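Local atomic coordinates of histidine acid phosphatase (Hafnia alvei, PDB entry 4ARU), a protein that belongs to branch 2 of the histidine phosphatase superfamily, as a histidine acid phosphatase. Residues A6-E11 and E339-N344. Sequence-based numbering, arbitrary orientation. Where two conformers were deposited one is given.
Sequences AGFQLE and ERWVDN
Glu-11 reaches across to Arg-340 and Val-342. Its CB lies 3.7 Å from Arg-340 O and also touches Arg-340 CD. CG sits anti to the carbonyl carbon (chi1 -70°). In the conformer given, Val-342 turns its methyls toward the Glu-11 carboxylate, beside CD and OE2. OE1 makes the salt bridge, accepting a hydrogen bond from Arg-340 NE at 2.8 Å. This bond is nearly straight, 171° at the hydrogen. It lies in the guanidinium plane and meets the anti side of OE1, 28° out of the carboxylate plane. Arg-340 NH2 adds a weak bond to OE1. Water 2 also donates to Glu-11 OE1.

Residues 9-11 and 339-342 lie on strands 9-18 and 335-342, antiparallel neighbours in the mixed sheet of this histidine phosphatase fold. Gln-9 and Val-342 form a hydrogen-bonded pair: Gln-9 N to Val-342 O is 2.8 Å and Val-342 N to Gln-9 O is 2.9 Å. A third backbone bond runs from Glu-11 N to Arg-340 O.

Leu-10 and Trp-341 project from the other face. Leu-10 CB stands 3.8 Å from the centroid of the indole six-membered ring, over its face, in a CH-pi contact. Leu-10 CD1 lies over the indole too, offset toward the rim, and touches Glu-339 CB. Trp-341 NE1 donates to Glu-339 OE1 at 2.9 Å, while Glu-339 OE2 pairs with Arg-67. Phe-8 CB touches Trp-341 CE3, and Tyr-392 meets both rings. Phe-8 CE1 approaches Asp-343 CB at 3.4 Å; the Asp-343 carboxylate itself bonds to Tyr-349 OH through OD2.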
loop_
_atom_site.group_PDB
_atom_site.type_symbol
_atom_site.label_atom_id
_atom_site.label_comp_id
_atom_site.label_asym_id
_atom_site.label_seq_id
_atom_site.Cartn_x
_atom_site.Cartn_y
_atom_site.Cartn_z
ATOM N N ALA A 6 24.822 -6.746 18.181
ATOM C CA ALA A 6 26.248 -6.848 17.876
ATOM C C ALA A 6 26.466 -7.886 16.818
ATOM O O ALA A 6 25.965 -8.996 16.905
ATOM C CB ALA A 6 27.036 -7.197 19.112
ATOM N N GLY A 7 27.242 -7.532 15.797
ATOM C CA GLY A 7 27.603 -8.534 14.789
ATOM C C GLY A 7 26.621 -8.635 13.614
ATOM O O GLY A 7 26.923 -9.278 12.612
ATOM N N PHE A 8 25.435 -8.093 13.762
ATOM C CA PHE A 8 24.456 -8.147 12.679
ATOM C C PHE A 8 24.873 -7.215 11.556
ATOM O O PHE A 8 25.350 -6.091 11.790
ATOM C CB PHE A 8 23.054 -7.775 13.180
ATOM C CG PHE A 8 22.243 -8.950 13.718
ATOM C CD1 PHE A 8 22.770 -9.820 14.644
ATOM C CD2 PHE A 8 20.938 -9.126 13.304
ATOM C CE1 PHE A 8 22.002 -10.894 15.142
ATOM C CE2 PHE A 8 20.167 -10.179 13.803
ATOM C CZ PHE A 8 20.701 -11.043 14.712
ATOM N N GLN A 9 24.628 -7.665 10.341
ATOM C CA GLN A 9 24.934 -6.883 9.116
ATOM C C GLN A 9 23.746 -6.832 8.212
ATOM O O GLN A 9 23.160 -7.829 7.937
ATOM C CB GLN A 9 26.071 -7.583 8.364
ATOM C CG GLN A 9 27.354 -7.783 9.133
ATOM C CD GLN A 9 28.111 -6.484 9.425
ATOM O OE1 GLN A 9 27.865 -5.454 8.800
ATOM N NE2 GLN A 9 29.051 -6.552 10.339
ATOM N N LEU A 10 23.397 -5.645 7.713
ATOM C CA LEU A 10 22.316 -5.501 6.751
ATOM C C LEU A 10 22.835 -5.765 5.341
ATOM O O LEU A 10 23.700 -5.002 4.849
ATOM C CB LEU A 10 21.718 -4.100 6.815
ATOM C CG LEU A 10 20.565 -3.828 5.826
ATOM C CD1 LEU A 10 19.369 -4.741 6.001
ATOM C CD2 LEU A 10 20.144 -2.363 5.948
ATOM N N GLU A 11 22.396 -6.849 4.696
ATOM C CA GLU A 11 22.948 -7.243 3.382
ATOM C C GLU A 11 22.151 -6.636 2.214
ATOM O O GLU A 11 22.723 -6.330 1.184
ATOM C CB GLU A 11 22.977 -8.757 3.223
ATOM C CG GLU A 11 24.026 -9.378 4.145
ATOM C CD GLU A 11 24.433 -10.763 3.755
ATOM O OE1 GLU A 11 23.705 -11.390 2.964
ATOM O OE2 GLU A 11 25.494 -11.210 4.226
ATOM N N GLU A 339 14.086 -6.453 5.174
ATOM C CA GLU A 339 15.530 -6.344 5.363
ATOM C C GLU A 339 16.090 -7.718 5.543
ATOM O O GLU A 339 15.637 -8.470 6.412
ATOM C CB GLU A 339 15.851 -5.502 6.582
ATOM C CG GLU A 339 15.404 -4.069 6.406
ATOM C CD GLU A 339 15.725 -3.131 7.556
ATOM O OE1 GLU A 339 16.063 -3.576 8.665
ATOM O OE2 GLU A 339 15.605 -1.905 7.312
ATOM N N ARG A 340 17.131 -8.013 4.788
ATOM C CA ARG A 340 17.906 -9.242 4.944
ATOM C C ARG A 340 19.110 -8.930 5.781
ATOM O O ARG A 340 20.000 -8.206 5.351
ATOM C CB ARG A 340 18.361 -9.837 3.586
ATOM C CG ARG A 340 19.310 -11.005 3.704
ATOM C CD ARG A 340 20.038 -11.298 2.397
ATOM N NE ARG A 340 21.112 -12.226 2.546
ATOM C CZ ARG A 340 21.037 -13.573 2.462
ATOM N NH1 ARG A 340 19.930 -14.198 2.107
ATOM N NH2 ARG A 340 22.110 -14.307 2.676
ATOM N N TRP A 341 19.123 -9.485 7.000
ATOM C CA TRP A 341 20.199 -9.305 7.965
ATOM C C TRP A 341 20.933 -10.617 8.101
ATOM O O TRP A 341 20.319 -11.685 7.992
ATOM C CB TRP A 341 19.605 -8.957 9.328
ATOM C CG TRP A 341 19.065 -7.608 9.412
ATOM C CD1 TRP A 341 17.788 -7.172 9.140
ATOM C CD2 TRP A 341 19.801 -6.442 9.821
ATOM N NE1 TRP A 341 17.698 -5.819 9.364
ATOM C CE2 TRP A 341 18.915 -5.352 9.768
ATOM C CE3 TRP A 341 21.126 -6.227 10.231
ATOM C CZ2 TRP A 341 19.323 -4.058 10.083
ATOM C CZ3 TRP A 341 21.523 -4.937 10.545
ATOM C CH2 TRP A 341 20.614 -3.879 10.474
ATOM N N VAL A 342 22.228 -10.574 8.368
ATOM C CA VAL A 342 22.953 -11.819 8.752
ATOM C C VAL A 342 23.663 -11.535 10.024
ATOM O O VAL A 342 24.118 -10.432 10.253
ATOM C CB VAL A 342 24.044 -12.415 7.805
ATOM C CG1 VAL A 342 23.439 -12.924 6.518
ATOM C CG2 VAL A 342 25.223 -11.461 7.589
ATOM N N ASP A 343 23.678 -12.513 10.910
ATOM C CA ASP A 343 24.451 -12.386 12.167
ATOM C C ASP A 343 25.899 -12.727 11.934
ATOM O O ASP A 343 26.292 -13.088 10.832
ATOM C CB ASP A 343 23.790 -13.170 13.315
ATOM C CG ASP A 343 23.800 -14.665 13.118
ATOM O OD1 ASP A 343 24.589 -15.237 12.340
ATOM O OD2 ASP A 343 22.983 -15.313 13.855
ATOM N N ASN A 344 26.712 -12.650 12.981
ATOM C CA ASN A 344 28.112 -12.919 12.812
ATOM C C ASN A 344 28.480 -14.383 12.610
ATOM O O ASN A 344 29.651 -14.699 12.415
ATOM C CB ASN A 344 28.918 -12.263 13.921
ATOM C CG ASN A 344 28.709 -12.914 15.274
ATOM O OD1 ASN A 344 28.150 -14.005 15.385
ATOM N ND2 ASN A 344 29.193 -12.256 16.290
HETATM O O HOH W 1 25.829 -11.497 15.470
HETATM O O HOH W 2 24.498 -14.146 3.317
#